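Local coordinates for protein CRISPR-associated endonuclease Cas12b (Alicyclobacillus acidoterrestris, PDB 5U31) that cuts target DNA with an RNA guide as part of bacterial CRISPR immunity, using a RuvC nuclease domain that works with a divalent metal and recognising a protospacer adjacent motif, at residues 851-856 against 868-874. The protein carries 3 engineered substitutions. Numbering follows the deposited sequence.
Sequences LSEYQF and LMQWSHR. With nucleotides of chain E; nucleotides of chain C.
Y854 and L868 show how an RNase H-like RuvC fold can use one leucine to back one face of an aromatic ring whose other face meets a DNA base. The loop 851-856 leaves the strand 845-850 and packs against the break between the helices 862-871 and 873-884. Methyl CD2 of L868 sits over the centre of the Y854 ring, 3.6 Å from its centroid, while the guanine of DG4 of chain E lies against the opposite face, its N3 3.3 Å from CG of Y854. The tyrosine is thus sandwiched between methyl and base, consistent with its inferred role of disrupting base stacking beside the scissile phosphate; its OH hydrogen-bonds to OE2 of E864. With CG of Y854 anti to the backbone N (chi1 -162°), the ring stands beside W871, whose edge meets CE1 of Y854.

The leucine is a forked knob: both methyls meet the tyrosine ring, CD2 over its centre and CD1 at CE2, CD1 also touches O of Q855, and CB touches CD1 of F856. F856 lies alongside L868 and against M869. CG of M869, a selenomethionine, lies over one face of the F856 ring, toward the rim, in a CH-pi contact, and SE stands higher above that face in a longer Met-aromatic contact. The ring's edge meets O of L868 and O3' of DC13 of chain C.

At the other end, L851 fits CD1 against CH2 of W871 at 3.7 Å, and CB of S852 lies over the R874 guanidinium, whose NE pairs with a DNA phosphate. H873 packs against the type I turn from L851 to Y854, its CE1 edge near O of Y854. Its NE2 donates to O of L851 at 2.9 Å, from above the carbonyl plane, while N of Y854 reaches that oxygen from the opposite face.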
ATOM      1  N   LEU A 851       8.527  -2.563   8.424  1.00 32.54           N
ATOM      2  CA  LEU A 851       8.683  -1.392   7.568  1.00 36.48           C
ATOM      3  C   LEU A 851       7.394  -0.586   7.466  1.00 40.42           C
ATOM      4  O   LEU A 851       7.151   0.080   6.455  1.00 36.27           O
ATOM      5  CB  LEU A 851       9.162  -1.792   6.174  1.00 31.89           C
ATOM      6  CG  LEU A 851      10.498  -2.525   6.115  1.00 35.87           C
ATOM      7  CD1 LEU A 851      10.873  -2.785   4.673  1.00 38.44           C
ATOM      8  CD2 LEU A 851      11.580  -1.730   6.827  1.00 45.63           C
ATOM      9  N   SER A 852       6.559  -0.626   8.505  1.00 31.28           N
ATOM     10  CA  SER A 852       5.315   0.132   8.460  1.00 30.93           C
ATOM     11  C   SER A 852       5.571   1.629   8.371  1.00 31.20           C
ATOM     12  O   SER A 852       4.789   2.350   7.746  1.00 57.50           O
ATOM     13  CB  SER A 852       4.461  -0.179   9.685  1.00 30.79           C
ATOM     14  OG  SER A 852       5.127   0.225  10.867  1.00 41.55           O
ATOM     15  N   GLU A 853       6.646   2.119   8.986  1.00 31.74           N
ATOM     16  CA  GLU A 853       6.930   3.548   8.948  1.00 41.76           C
ATOM     17  C   GLU A 853       7.645   3.977   7.674  1.00 41.56           C
ATOM     18  O   GLU A 853       7.826   5.179   7.459  1.00 35.56           O
ATOM     19  CB  GLU A 853       7.759   3.958  10.165  1.00 47.34           C
ATOM     20  CG  GLU A 853       7.224   3.435  11.484  1.00 61.33           C
ATOM     21  CD  GLU A 853       8.054   3.897  12.664  1.00 69.14           C
ATOM     22  OE1 GLU A 853       7.879   5.059  13.091  1.00 74.94           O
ATOM     23  OE2 GLU A 853       8.893   3.107  13.149  1.00 57.04           O
ATOM     24  N   TYR A 854       8.053   3.031   6.829  1.00 40.81           N
ATOM     25  CA  TYR A 854       8.684   3.355   5.552  1.00 33.89           C
ATOM     26  C   TYR A 854       7.589   3.642   4.524  1.00 43.37           C
ATOM     27  O   TYR A 854       7.320   2.866   3.603  1.00 33.02           O
ATOM     28  CB  TYR A 854       9.595   2.222   5.106  1.00 33.80           C
ATOM     29  CG  TYR A 854      10.595   2.624   4.047  1.00 38.82           C
ATOM     30  CD1 TYR A 854      11.320   1.667   3.350  1.00 34.34           C
ATOM     31  CD2 TYR A 854      10.815   3.960   3.748  1.00 34.60           C
ATOM     32  CE1 TYR A 854      12.229   2.032   2.380  1.00 34.78           C
ATOM     33  CE2 TYR A 854      11.724   4.333   2.780  1.00 37.15           C
ATOM     34  CZ  TYR A 854      12.429   3.366   2.099  1.00 35.14           C
ATOM     35  OH  TYR A 854      13.337   3.736   1.135  1.00 38.08           O
ATOM     36  N   GLN A 855       6.943   4.789   4.708  1.00 37.08           N
ATOM     37  CA  GLN A 855       5.799   5.190   3.904  1.00 31.69           C
ATOM     38  C   GLN A 855       6.200   6.270   2.911  1.00 32.12           C
ATOM     39  O   GLN A 855       7.288   6.848   2.982  1.00 43.44           O
ATOM     40  CB  GLN A 855       4.662   5.699   4.795  1.00 33.40           C
ATOM     41  CG  GLN A 855       4.289   4.765   5.919  1.00 44.17           C
ATOM     42  CD  GLN A 855       3.381   5.421   6.938  1.00 61.11           C
ATOM     43  OE1 GLN A 855       2.834   6.499   6.695  1.00 52.78           O
ATOM     44  NE2 GLN A 855       3.218   4.778   8.090  1.00 66.35           N
ATOM     45  N   PHE A 856       5.301   6.536   1.969  1.00 33.25           N
ATOM     46  CA  PHE A 856       5.484   7.683   1.094  1.00 32.37           C
ATOM     47  C   PHE A 856       5.291   8.950   1.910  1.00 39.39           C
ATOM     48  O   PHE A 856       4.355   9.052   2.709  1.00 52.00           O
ATOM     49  CB  PHE A 856       4.502   7.653  -0.074  1.00 36.02           C
ATOM     50  CG  PHE A 856       3.992   6.286  -0.415  1.00 35.30           C
ATOM     51  CD1 PHE A 856       4.844   5.319  -0.913  1.00 34.09           C
ATOM     52  CD2 PHE A 856       2.652   5.979  -0.261  1.00 45.18           C
ATOM     53  CE1 PHE A 856       4.373   4.065  -1.234  1.00 44.07           C
ATOM     54  CE2 PHE A 856       2.172   4.728  -0.586  1.00 51.01           C
ATOM     55  CZ  PHE A 856       3.035   3.767  -1.074  1.00 49.12           C
ATOM     56  N   LEU A 868       9.032   3.438  -3.732  1.00 33.04           N
ATOM     57  CA  LEU A 868       8.230   2.843  -2.671  1.00 34.14           C
ATOM     58  C   LEU A 868       6.872   2.389  -3.183  1.00 40.61           C
ATOM     59  O   LEU A 868       6.284   1.448  -2.639  1.00 31.52           O
ATOM     60  CB  LEU A 868       8.055   3.835  -1.524  1.00 32.45           C
ATOM     61  CG  LEU A 868       9.264   3.938  -0.599  1.00 32.83           C
ATOM     62  CD1 LEU A 868       9.029   4.998   0.447  1.00 32.91           C
ATOM     63  CD2 LEU A 868       9.556   2.599   0.053  1.00 32.60           C
HETATM   64  N   MSE A 869       6.366   3.039  -4.224  1.00 32.09           N
HETATM   65  CA  MSE A 869       5.092   2.669  -4.811  1.00 31.71           C
HETATM   66  C   MSE A 869       5.270   1.530  -5.799  1.00 39.60           C
HETATM   67  O   MSE A 869       4.439   0.624  -5.864  1.00 53.28           O
HETATM   68  CB  MSE A 869       4.450   3.874  -5.483  1.00 39.49           C
HETATM   69  CG  MSE A 869       3.597   4.697  -4.533  1.00 48.19           C
HETATM   70 SE   MSE A 869       3.080   6.378  -5.328  1.00 74.17          SE
HETATM   71  CE  MSE A 869       4.851   6.964  -5.786  1.00 69.96           C
ATOM     72  N   GLN A 870       6.354   1.584  -6.575  1.00 46.46           N
ATOM     73  CA  GLN A 870       6.735   0.428  -7.379  1.00 45.19           C
ATOM     74  C   GLN A 870       6.920  -0.795  -6.494  1.00 46.73           C
ATOM     75  O   GLN A 870       6.375  -1.871  -6.769  1.00 32.02           O
ATOM     76  CB  GLN A 870       8.019   0.720  -8.154  1.00 41.14           C
ATOM     77  CG  GLN A 870       7.906   1.833  -9.163  1.00 54.79           C
ATOM     78  CD  GLN A 870       9.064   1.835 -10.137  1.00 71.26           C
ATOM     79  OE1 GLN A 870       8.970   1.272 -11.229  1.00 76.76           O
ATOM     80  NE2 GLN A 870      10.169   2.459  -9.744  1.00 68.88           N
ATOM     81  N   TRP A 871       7.687  -0.633  -5.414  1.00 43.78           N
ATOM     82  CA  TRP A 871       7.904  -1.711  -4.458  1.00 41.16           C
ATOM     83  C   TRP A 871       6.591  -2.138  -3.817  1.00 35.97           C
ATOM     84  O   TRP A 871       6.185  -3.302  -3.911  1.00 31.29           O
ATOM     85  CB  TRP A 871       8.904  -1.251  -3.394  1.00 34.62           C
ATOM     86  CG  TRP A 871       9.488  -2.353  -2.575  1.00 32.26           C
ATOM     87  CD1 TRP A 871       9.449  -3.688  -2.849  1.00 37.73           C
ATOM     88  CD2 TRP A 871      10.198  -2.218  -1.338  1.00 32.38           C
ATOM     89  NE1 TRP A 871      10.095  -4.394  -1.862  1.00 43.04           N
ATOM     90  CE2 TRP A 871      10.562  -3.513  -0.922  1.00 34.25           C
ATOM     91  CE3 TRP A 871      10.562  -1.127  -0.543  1.00 32.52           C
ATOM     92  CZ2 TRP A 871      11.273  -3.746   0.252  1.00 40.32           C
ATOM     93  CZ3 TRP A 871      11.265  -1.362   0.621  1.00 32.69           C
ATOM     94  CH2 TRP A 871      11.613  -2.660   1.010  1.00 41.22           C
ATOM     95  N   SER A 872       5.908  -1.189  -3.174  1.00 41.55           N
ATOM     96  CA  SER A 872       4.692  -1.424  -2.397  1.00 35.02           C
ATOM     97  C   SER A 872       4.855  -2.651  -1.496  1.00 30.51           C
ATOM     98  O   SER A 872       4.227  -3.691  -1.679  1.00 30.32           O
ATOM     99  CB  SER A 872       3.472  -1.549  -3.315  1.00 30.40           C
ATOM    100  OG  SER A 872       3.640  -2.587  -4.254  1.00 47.98           O
ATOM    101  N   HIS A 873       5.739  -2.491  -0.508  1.00 30.70           N
ATOM    102  CA  HIS A 873       6.044  -3.598   0.388  1.00 30.70           C
ATOM    103  C   HIS A 873       4.890  -3.894   1.334  1.00 43.59           C
ATOM    104  O   HIS A 873       4.671  -5.055   1.691  1.00 52.59           O
ATOM    105  CB  HIS A 873       7.318  -3.303   1.182  1.00 36.08           C
ATOM    106  CG  HIS A 873       7.219  -2.112   2.084  1.00 31.06           C
ATOM    107  ND1 HIS A 873       7.699  -0.870   1.731  1.00 42.20           N
ATOM    108  CD2 HIS A 873       6.713  -1.978   3.332  1.00 30.88           C
ATOM    109  CE1 HIS A 873       7.488  -0.019   2.719  1.00 33.42           C
ATOM    110  NE2 HIS A 873       6.889  -0.666   3.702  1.00 32.64           N
ATOM    111  N   ARG A 874       4.151  -2.864   1.755  1.00 45.19           N
ATOM    112  CA  ARG A 874       3.004  -3.094   2.628  1.00 30.54           C
ATOM    113  C   ARG A 874       1.937  -3.917   1.926  1.00 31.79           C
ATOM    114  O   ARG A 874       1.276  -4.748   2.558  1.00 35.67           O
ATOM    115  CB  ARG A 874       2.432  -1.762   3.105  1.00 29.53           C
ATOM    116  CG  ARG A 874       3.366  -1.006   4.032  1.00 41.03           C
ATOM    117  CD  ARG A 874       3.656  -1.811   5.288  1.00 52.01           C
ATOM    118  NE  ARG A 874       2.569  -1.739   6.261  1.00 61.26           N
ATOM    119  CZ  ARG A 874       2.544  -2.424   7.401  1.00 66.06           C
ATOM    120  NH1 ARG A 874       3.544  -3.242   7.706  1.00 68.82           N
ATOM    121  NH2 ARG A 874       1.519  -2.297   8.234  1.00 70.54           N
TER
ATOM    122  P    DG E   4      19.054   0.415   7.001  1.00 37.49           P
ATOM    123  OP1  DG E   4      19.794  -0.783   7.441  1.00 37.93           O
ATOM    124  OP2  DG E   4      19.744   1.450   6.202  1.00 48.25           O
ATOM    125  O5'  DG E   4      17.800  -0.093   6.167  1.00 44.18           O
ATOM    126  C5'  DG E   4      16.971  -1.109   6.697  1.00 35.33           C
ATOM    127  C4'  DG E   4      15.655  -1.136   5.960  1.00 34.65           C
ATOM    128  O4'  DG E   4      14.834  -0.046   6.421  1.00 42.55           O
ATOM    129  C3'  DG E   4      15.781  -0.931   4.465  1.00 34.64           C
ATOM    130  O3'  DG E   4      15.972  -2.186   3.833  1.00 34.60           O
ATOM    131  C2'  DG E   4      14.433  -0.324   4.097  1.00 37.54           C
ATOM    132  C1'  DG E   4      14.060   0.461   5.355  1.00 36.60           C
ATOM    133  N9   DG E   4      14.292   1.898   5.249  1.00 44.38           N
ATOM    134  C8   DG E   4      15.242   2.539   4.486  1.00 43.38           C
ATOM    135  N7   DG E   4      15.203   3.840   4.596  1.00 48.64           N
ATOM    136  C5   DG E   4      14.163   4.076   5.487  1.00 46.84           C
ATOM    137  C6   DG E   4      13.649   5.296   5.991  1.00 46.64           C
ATOM    138  O6   DG E   4      14.024   6.446   5.742  1.00 62.14           O
ATOM    139  N1   DG E   4      12.590   5.083   6.871  1.00 60.90           N
ATOM    140  C2   DG E   4      12.090   3.846   7.219  1.00 59.51           C
ATOM    141  N2   DG E   4      11.062   3.835   8.083  1.00 51.60           N
ATOM    142  N3   DG E   4      12.563   2.698   6.754  1.00 45.19           N
ATOM    143  C4   DG E   4      13.593   2.889   5.895  1.00 45.67           C
TER
ATOM    144  P    DC C  13      -0.464   0.826  -7.330  1.00 50.81           P
ATOM    145  OP1  DC C  13       0.732   0.004  -7.621  1.00 49.83           O
ATOM    146  OP2  DC C  13      -1.812   0.221  -7.427  1.00 50.80           O
ATOM    147  O5'  DC C  13      -0.288   1.454  -5.875  1.00 33.77           O
ATOM    148  C5'  DC C  13       0.969   1.972  -5.498  1.00 33.39           C
ATOM    149  C4'  DC C  13       1.032   2.201  -4.005  1.00 30.25           C
ATOM    150  O4'  DC C  13       0.182   3.319  -3.669  1.00 44.60           O
ATOM    151  C3'  DC C  13       0.561   1.024  -3.146  1.00 29.79           C
ATOM    152  O3'  DC C  13       1.417   0.869  -2.004  1.00 29.84           O
ATOM    153  C2'  DC C  13      -0.855   1.435  -2.749  1.00 29.42           C
ATOM    154  C1'  DC C  13      -0.722   2.944  -2.657  1.00 34.09           C
ATOM    155  N1   DC C  13      -1.993   3.676  -2.892  1.00 30.12           N
ATOM    156  C2   DC C  13      -2.462   4.569  -1.924  1.00 31.21           C
ATOM    157  O2   DC C  13      -1.815   4.721  -0.882  1.00 48.37           O
ATOM    158  N3   DC C  13      -3.614   5.242  -2.156  1.00 32.11           N
ATOM    159  C4   DC C  13      -4.280   5.051  -3.295  1.00 38.40           C
ATOM    160  N4   DC C  13      -5.411   5.737  -3.477  1.00 29.36           N
ATOM    161  C5   DC C  13      -3.814   4.150  -4.298  1.00 38.56           C
ATOM    162  C6   DC C  13      -2.675   3.493  -4.059  1.00 31.07           C
ATOM    163  P    DG C  14       1.133  -0.289  -0.924  1.00 34.23           P
ATOM    164  OP1  DG C  14       2.406  -0.660  -0.278  1.00 40.14           O
ATOM    165  OP2  DG C  14       0.294  -1.333  -1.549  1.00 29.26           O
ATOM    166  O5'  DG C  14       0.246   0.433   0.184  1.00 55.12           O
ATOM    167  C5'  DG C  14       0.821   1.415   1.023  1.00 29.45           C
ATOM    168  C4'  DG C  14      -0.131   1.781   2.144  1.00 29.19           C
ATOM    169  O4'  DG C  14      -1.182   2.640   1.639  1.00 49.02           O
ATOM    170  C3'  DG C  14      -0.826   0.596   2.818  1.00 28.84           C
ATOM    171  O3'  DG C  14      -0.587   0.643   4.220  1.00 28.91           O
ATOM    172  C2'  DG C  14      -2.311   0.797   2.484  1.00 31.09           C
ATOM    173  C1'  DG C  14      -2.388   2.300   2.267  1.00 40.60           C
ATOM    174  N9   DG C  14      -3.491   2.722   1.400  1.00 39.98           N
ATOM    175  C8   DG C  14      -3.714   2.333   0.102  1.00 38.28           C
ATOM    176  N7   DG C  14      -4.771   2.883  -0.433  1.00 43.49           N
ATOM    177  C5   DG C  14      -5.283   3.694   0.573  1.00 30.28           C
ATOM    178  C6   DG C  14      -6.420   4.538   0.571  1.00 28.35           C
ATOM    179  O6   DG C  14      -7.226   4.740  -0.344  1.00 28.33           O
ATOM    180  N1   DG C  14      -6.582   5.185   1.787  1.00 28.39           N
ATOM    181  C2   DG C  14      -5.755   5.041   2.870  1.00 28.48           C
ATOM    182  N2   DG C  14      -6.083   5.750   3.956  1.00 29.91           N
ATOM    183  N3   DG C  14      -4.681   4.256   2.892  1.00 36.52           N
ATOM    184  C4   DG C  14      -4.508   3.612   1.708  1.00 41.34           C
TER